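Local coordinates for hypothetical protein Atu1540 (Agrobacterium tumefaciens str. C58, PDB 2HWJ) that is of unknown function but belongs to the putative ParB-like nuclease family, and so may have a nuclease-related or nucleotide-dependent role, at residues R11-K16 / V80-T85; H51-V56 / I66-L71. All blocks are in the same frame, centred on the assembly; numbering follows the deposited sequence.

Interaction 1 (R11-K16 / V80-T85); sequences RIAIDK and VEHVLT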
loop_
_atom_site.group_PDB
_atom_site.type_symbol
_atom_site.label_atom_id
_atom_site.label_comp_id
_atom_site.label_asym_id
_atom_site.label_seq_id
_atom_site.Cartn_x
_atom_site.Cartn_y
_atom_site.Cartn_z
ATOM N N ARG A 11 -26.274 -7.997 -7.250
ATOM C CA ARG A 11 -26.657 -8.785 -8.400
ATOM C C ARG A 11 -27.000 -7.869 -9.537
ATOM O O ARG A 11 -27.874 -7.073 -9.415
ATOM C CB ARG A 11 -27.919 -9.512 -8.045
ATOM C CG ARG A 11 -28.417 -10.516 -9.102
ATOM C CD ARG A 11 -27.513 -11.680 -9.125
ATOM N NE ARG A 11 -28.062 -12.819 -9.833
ATOM C CZ ARG A 11 -29.349 -13.087 -9.986
ATOM N NH1 ARG A 11 -30.265 -12.275 -9.468
ATOM N NH2 ARG A 11 -29.687 -14.171 -10.676
ATOM N N ILE A 12 -26.335 -8.001 -10.665
ATOM C CA ILE A 12 -26.559 -7.130 -11.782
ATOM C C ILE A 12 -26.472 -7.908 -13.074
ATOM O O ILE A 12 -25.782 -8.979 -13.160
ATOM C CB ILE A 12 -25.514 -6.017 -11.808
ATOM C CG1 ILE A 12 -25.933 -4.819 -12.684
ATOM C CG2 ILE A 12 -24.239 -6.546 -12.318
ATOM C CD1 ILE A 12 -25.175 -3.574 -12.306
ATOM N N ALA A 13 -27.148 -7.337 -14.072
ATOM C CA ALA A 13 -27.133 -7.851 -15.421
ATOM C C ALA A 13 -25.826 -7.397 -15.981
ATOM O O ALA A 13 -25.516 -6.175 -15.984
ATOM C CB ALA A 13 -28.214 -7.246 -16.223
ATOM N N ILE A 14 -25.074 -8.356 -16.491
ATOM C CA ILE A 14 -23.831 -8.030 -17.128
ATOM C C ILE A 14 -24.002 -6.991 -18.249
ATOM O O ILE A 14 -23.134 -6.153 -18.476
ATOM C CB ILE A 14 -23.130 -9.285 -17.684
ATOM C CG1 ILE A 14 -22.659 -10.206 -16.539
ATOM C CG2 ILE A 14 -21.940 -8.851 -18.575
ATOM C CD1 ILE A 14 -22.471 -11.611 -17.028
ATOM N N ASP A 15 -25.125 -7.001 -18.937
ATOM C CA ASP A 15 -25.241 -6.003 -19.977
ATOM C C ASP A 15 -25.382 -4.580 -19.339
ATOM O O ASP A 15 -25.586 -3.620 -20.006
ATOM C CB ASP A 15 -26.387 -6.377 -20.930
ATOM C CG ASP A 15 -27.726 -6.207 -20.286
ATOM O OD1 ASP A 15 -27.848 -5.284 -19.463
ATOM O OD2 ASP A 15 -28.689 -6.973 -20.572
ATOM N N LYS A 16 -25.345 -4.473 -18.024
ATOM C CA LYS A 16 -25.599 -3.190 -17.398
ATOM C C LYS A 16 -24.346 -2.658 -16.703
ATOM O O LYS A 16 -24.342 -1.525 -16.353
ATOM C CB LYS A 16 -26.773 -3.278 -16.409
ATOM C CG LYS A 16 -28.106 -3.445 -17.087
ATOM C CD LYS A 16 -28.982 -2.176 -17.045
ATOM C CE LYS A 16 -30.239 -2.292 -17.952
ATOM N NZ LYS A 16 -29.846 -2.170 -19.449
ATOM N N VAL A 80 -24.093 -15.768 -20.183
ATOM C CA VAL A 80 -24.493 -15.670 -18.826
ATOM C C VAL A 80 -25.050 -14.269 -18.663
ATOM O O VAL A 80 -24.395 -13.356 -19.081
ATOM C CB VAL A 80 -23.305 -15.826 -17.904
ATOM C CG1 VAL A 80 -23.750 -15.528 -16.513
ATOM C CG2 VAL A 80 -22.763 -17.214 -17.968
ATOM N N GLU A 81 -26.239 -14.108 -18.075
ATOM C CA GLU A 81 -26.908 -12.789 -17.915
ATOM C C GLU A 81 -26.522 -11.961 -16.707
ATOM O O GLU A 81 -26.370 -10.766 -16.805
ATOM C CB GLU A 81 -28.426 -12.955 -17.854
ATOM C CG GLU A 81 -28.885 -14.437 -17.679
ATOM C CD GLU A 81 -30.383 -14.630 -18.069
ATOM O OE1 GLU A 81 -31.169 -13.645 -17.874
ATOM O OE2 GLU A 81 -30.740 -15.727 -18.587
ATOM N N HIS A 82 -26.406 -12.599 -15.560
ATOM C CA HIS A 82 -26.164 -11.900 -14.350
ATOM C C HIS A 82 -24.825 -12.276 -13.651
ATOM O O HIS A 82 -24.280 -13.363 -13.846
ATOM C CB HIS A 82 -27.327 -12.197 -13.413
ATOM C CG HIS A 82 -28.651 -11.604 -13.830
ATOM N ND1 HIS A 82 -29.640 -12.344 -14.463
ATOM C CD2 HIS A 82 -29.162 -10.356 -13.660
ATOM C CE1 HIS A 82 -30.701 -11.582 -14.661
ATOM N NE2 HIS A 82 -30.439 -10.372 -14.178
ATOM N N VAL A 83 -24.286 -11.394 -12.812
ATOM C CA VAL A 83 -23.148 -11.777 -12.015
ATOM C C VAL A 83 -23.312 -11.175 -10.587
ATOM O O VAL A 83 -23.806 -10.075 -10.457
ATOM C CB VAL A 83 -21.835 -11.342 -12.683
ATOM C CG1 VAL A 83 -21.699 -9.777 -12.774
ATOM C CG2 VAL A 83 -20.628 -11.863 -11.899
ATOM N N LEU A 84 -22.907 -11.875 -9.531
ATOM C CA LEU A 84 -22.899 -11.303 -8.186
ATOM C C LEU A 84 -21.843 -10.252 -8.095
ATOM O O LEU A 84 -20.792 -10.345 -8.791
ATOM C CB LEU A 84 -22.511 -12.359 -7.209
ATOM C CG LEU A 84 -23.441 -13.568 -7.209
ATOM C CD1 LEU A 84 -22.989 -14.533 -6.172
ATOM C CD2 LEU A 84 -24.938 -13.147 -7.084
ATOM N N THR A 85 -22.090 -9.248 -7.271
ATOM C CA THR A 85 -21.223 -8.098 -7.187
ATOM C C THR A 85 -21.213 -7.684 -5.707
ATOM O O THR A 85 -22.103 -8.061 -4.933
ATOM C CB THR A 85 -21.880 -6.867 -7.815
ATOM O OG1 THR A 85 -23.189 -6.697 -7.226
ATOM C CG2 THR A 85 -22.046 -6.951 -9.324
#
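I14 N donates to E81 O at 2.8 Å, the shortest hydrogen bond between the two segments, made just beyond the strand end where the chain turns into a 3-10 segment. Within the strands, V83 N donates to I12 O at 2.9 Å, and a weak CA-H...O contact from H82 accompanies it at the same oxygen. V83 O accepts the I12 N-H in return, I12 N lying 3.3 Å from V83 O, so I12 and V83 form an antiparallel hydrogen-bonded pair, with non-hydrogen-bonded pairs R11–L84 and A13–H82 before and after it.

R11 and H82 project from one face of the sheet. CG of R11 is anti to its backbone N (chi1 -174°), and the bend at chi2 carries CD to within 3.6 Å of L84 CD2. The guanidinium lies flat on the imidazole, the planes 26° apart, with H82 CG over one guanidinium face near its rim. L48 and L9 of the second subunit pack on R11 and L84, respectively.

I12 and V83 turn to the other face; both are beta-branched, which favours an extended backbone, and they present methyls there. The methyl of T85 meets I12, CG2 to CG2 at 3.7 Å, while the T85 hydroxyl is satisfied by S10 OG. Past the strand end, I14 packs on V83, its CG1 3.9 Å from V83 CG1, and its side chain also touches V72 and S76 of helix 69-77.

The guanidinium–imidazole stack is thus a flat contact between two groups that could both be cationic, and the arginine charge would probably favour a neutral H82.

Interaction 2 (H51-V56 / I66-L71); sequences HIVPVV and IDHHHL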
loop_
_atom_site.group_PDB
_atom_site.type_symbol
_atom_site.label_atom_id
_atom_site.label_comp_id
_atom_site.label_asym_id
_atom_site.label_seq_id
_atom_site.Cartn_x
_atom_site.Cartn_y
_atom_site.Cartn_z
ATOM N N HIS A 51 -19.084 -16.460 -9.103
ATOM C CA HIS A 51 -18.133 -15.387 -9.027
ATOM C C HIS A 51 -18.860 -14.183 -8.547
ATOM O O HIS A 51 -20.054 -14.004 -8.826
ATOM C CB HIS A 51 -17.513 -15.115 -10.399
ATOM C CG HIS A 51 -17.045 -16.359 -11.063
ATOM N ND1 HIS A 51 -17.839 -17.069 -11.953
ATOM C CD2 HIS A 51 -15.923 -17.106 -10.870
ATOM C CE1 HIS A 51 -17.183 -18.153 -12.343
ATOM N NE2 HIS A 51 -16.032 -18.209 -11.684
ATOM N N ILE A 52 -18.103 -13.390 -7.800
ATOM C CA ILE A 52 -18.507 -12.110 -7.286
ATOM C C ILE A 52 -17.495 -11.195 -7.853
ATOM O O ILE A 52 -16.327 -11.471 -7.784
ATOM C CB ILE A 52 -18.268 -12.010 -5.760
ATOM C CG1 ILE A 52 -18.208 -13.397 -5.207
ATOM C CG2 ILE A 52 -19.326 -11.101 -5.106
ATOM C CD1 ILE A 52 -18.566 -13.518 -3.610
ATOM N N VAL A 53 -17.916 -10.018 -8.201
ATOM C CA VAL A 53 -17.058 -9.131 -8.877
ATOM C C VAL A 53 -17.197 -7.812 -8.151
ATOM O O VAL A 53 -18.282 -7.469 -7.724
ATOM C CB VAL A 53 -17.574 -9.244 -10.301
ATOM C CG1 VAL A 53 -18.129 -7.999 -10.907
ATOM C CG2 VAL A 53 -16.624 -10.123 -11.122
ATOM N N PRO A 54 -16.092 -7.125 -7.872
ATOM C CA PRO A 54 -16.208 -5.863 -7.089
ATOM C C PRO A 54 -16.633 -4.717 -7.975
ATOM O O PRO A 54 -16.317 -4.669 -9.145
ATOM C CB PRO A 54 -14.772 -5.616 -6.655
ATOM C CG PRO A 54 -13.965 -6.100 -7.683
ATOM C CD PRO A 54 -14.689 -7.386 -8.229
ATOM N N VAL A 55 -17.261 -3.726 -7.425
ATOM C CA VAL A 55 -17.946 -2.714 -8.244
ATOM C C VAL A 55 -18.030 -1.398 -7.447
ATOM O O VAL A 55 -17.854 -1.390 -6.245
ATOM C CB VAL A 55 -19.332 -3.292 -8.420
ATOM C CG1 VAL A 55 -20.451 -2.317 -8.018
ATOM C CG2 VAL A 55 -19.480 -4.089 -9.717
ATOM N N VAL A 56 -18.272 -0.275 -8.095
ATOM C CA VAL A 56 -18.302 1.009 -7.411
ATOM C C VAL A 56 -19.590 1.630 -7.833
ATOM O O VAL A 56 -19.984 1.512 -8.946
ATOM C CB VAL A 56 -17.066 1.851 -7.909
ATOM C CG1 VAL A 56 -17.340 3.320 -7.957
ATOM C CG2 VAL A 56 -15.902 1.646 -7.025
ATOM N N ILE A 66 -14.760 -3.062 -11.471
ATOM C CA ILE A 66 -13.431 -2.576 -11.023
ATOM C C ILE A 66 -12.331 -3.604 -11.284
ATOM O O ILE A 66 -11.145 -3.296 -11.407
ATOM C CB ILE A 66 -13.524 -2.139 -9.520
ATOM C CG1 ILE A 66 -13.958 -0.717 -9.515
ATOM C CG2 ILE A 66 -12.239 -2.201 -8.784
ATOM C CD1 ILE A 66 -13.506 -0.114 -10.755
ATOM N N ASP A 67 -12.702 -4.852 -11.405
ATOM C CA ASP A 67 -11.676 -5.800 -11.702
ATOM C C ASP A 67 -12.290 -6.881 -12.524
ATOM O O ASP A 67 -13.530 -6.921 -12.643
ATOM C CB ASP A 67 -11.189 -6.414 -10.383
ATOM C CG ASP A 67 -9.754 -6.803 -10.459
ATOM O OD1 ASP A 67 -9.156 -6.561 -11.551
ATOM O OD2 ASP A 67 -9.233 -7.339 -9.452
ATOM N N HIS A 68 -11.484 -7.813 -13.009
ATOM C CA HIS A 68 -12.087 -8.988 -13.619
ATOM C C HIS A 68 -12.825 -8.717 -14.904
ATOM O O HIS A 68 -13.814 -9.367 -15.193
ATOM C CB HIS A 68 -12.991 -9.748 -12.657
ATOM C CG HIS A 68 -12.332 -10.016 -11.349
ATOM N ND1 HIS A 68 -11.364 -10.986 -11.190
ATOM C CD2 HIS A 68 -12.454 -9.404 -10.144
ATOM C CE1 HIS A 68 -10.928 -10.968 -9.945
ATOM N NE2 HIS A 68 -11.566 -10.014 -9.299
ATOM N N HIS A 69 -12.380 -7.762 -15.684
ATOM C CA HIS A 69 -12.954 -7.665 -17.073
ATOM C C HIS A 69 -12.858 -8.956 -17.941
ATOM O O HIS A 69 -13.763 -9.261 -18.701
ATOM C CB HIS A 69 -12.412 -6.451 -17.792
ATOM C CG HIS A 69 -12.791 -5.161 -17.123
ATOM N ND1 HIS A 69 -13.569 -4.194 -17.731
ATOM C CD2 HIS A 69 -12.514 -4.684 -15.885
ATOM C CE1 HIS A 69 -13.742 -3.176 -16.902
ATOM N NE2 HIS A 69 -13.120 -3.454 -15.774
ATOM N N HIS A 70 -11.775 -9.708 -17.820
ATOM C CA HIS A 70 -11.589 -10.821 -18.703
ATOM C C HIS A 70 -12.726 -11.759 -18.391
ATOM O O HIS A 70 -13.472 -12.183 -19.242
ATOM C CB HIS A 70 -10.211 -11.432 -18.438
ATOM C CG HIS A 70 -9.077 -10.551 -18.879
ATOM N ND1 HIS A 70 -8.574 -10.564 -20.169
ATOM C CD2 HIS A 70 -8.411 -9.563 -18.238
ATOM C CE1 HIS A 70 -7.626 -9.652 -20.292
ATOM N NE2 HIS A 70 -7.513 -9.023 -19.140
ATOM N N LEU A 71 -12.960 -11.956 -17.117
ATOM C CA LEU A 71 -13.894 -12.948 -16.653
ATOM C C LEU A 71 -15.240 -12.479 -17.022
ATOM O O LEU A 71 -16.042 -13.268 -17.551
ATOM C CB LEU A 71 -13.797 -13.084 -15.156
ATOM C CG LEU A 71 -14.909 -14.021 -14.720
ATOM C CD1 LEU A 71 -14.680 -15.394 -15.326
ATOM C CD2 LEU A 71 -15.102 -14.094 -13.216
#
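L71 lays its CD2 methyl over one face of the H51 imidazole, 4.0 Å from the ring centroid and 27° off the normal, a CH-pi contact. CG of H51 is anti to its carbonyl carbon (chi1 -48°), beside the backbone N, while CG of L71 is anti to its backbone N (chi1 174°), beside the carbonyl carbon. The flat, polarisable imidazole face accepts an aliphatic C-H, which is why a histidine and a leucine suit the two places. Y5 of the second subunit also packs on L71.

H68 occupies the N-cap position with a left-handed backbone. Its ring offers an edge to P54, whose CD lies near the imidazole plane, 3.6 Å from H68 CD2, and the two side chains cross at about a right angle. D67 CG sits over one face of the same ring toward its rim, 3.7 Å above the plane. The V53 and H68 side chains run past each other in opposite directions.

The proline ring lies against D67, P54 CG 3.9 Å from D67 CB. P54 lacks an N-H but its carbonyl still serves: I66 N donates to P54 O at 3.2 Å. V56 on the strand and I66 in the loop after strand 63-65 meet through apolar branches, CG2 of V56 3.9 Å from CG1 of I66.

The histidine-rich DHHHL at the helix start may correspond to the DGHHR-like motif of some ParB-like proteins. In the fold, the bond from I66 follows on from the antiparallel pairing of strands 52-57 and 63-65, so the arrangement is that of a beta hairpin leading directly into a helix, here 69-77.

From the N terminus, strand 9-13 comes first and stays at one edge of the four-stranded mixed sheet. The chain then runs through helix 26-37 to strand 52-57, turns back in strand 63-65 and enters helix 69-77; interaction 2 closes this short local loop. Strand 82-90 follows the helix and inserts between 9-13 and 52-57, so interaction 1 closes a much longer loop that encloses the first. The two are about 10 Å apart between centres and meet directly, L84 O lying 3.0 Å from V53 N in a probable hydrogen bond. Together they tie the edge strand, the central strands and the helix start, and both border the second subunit.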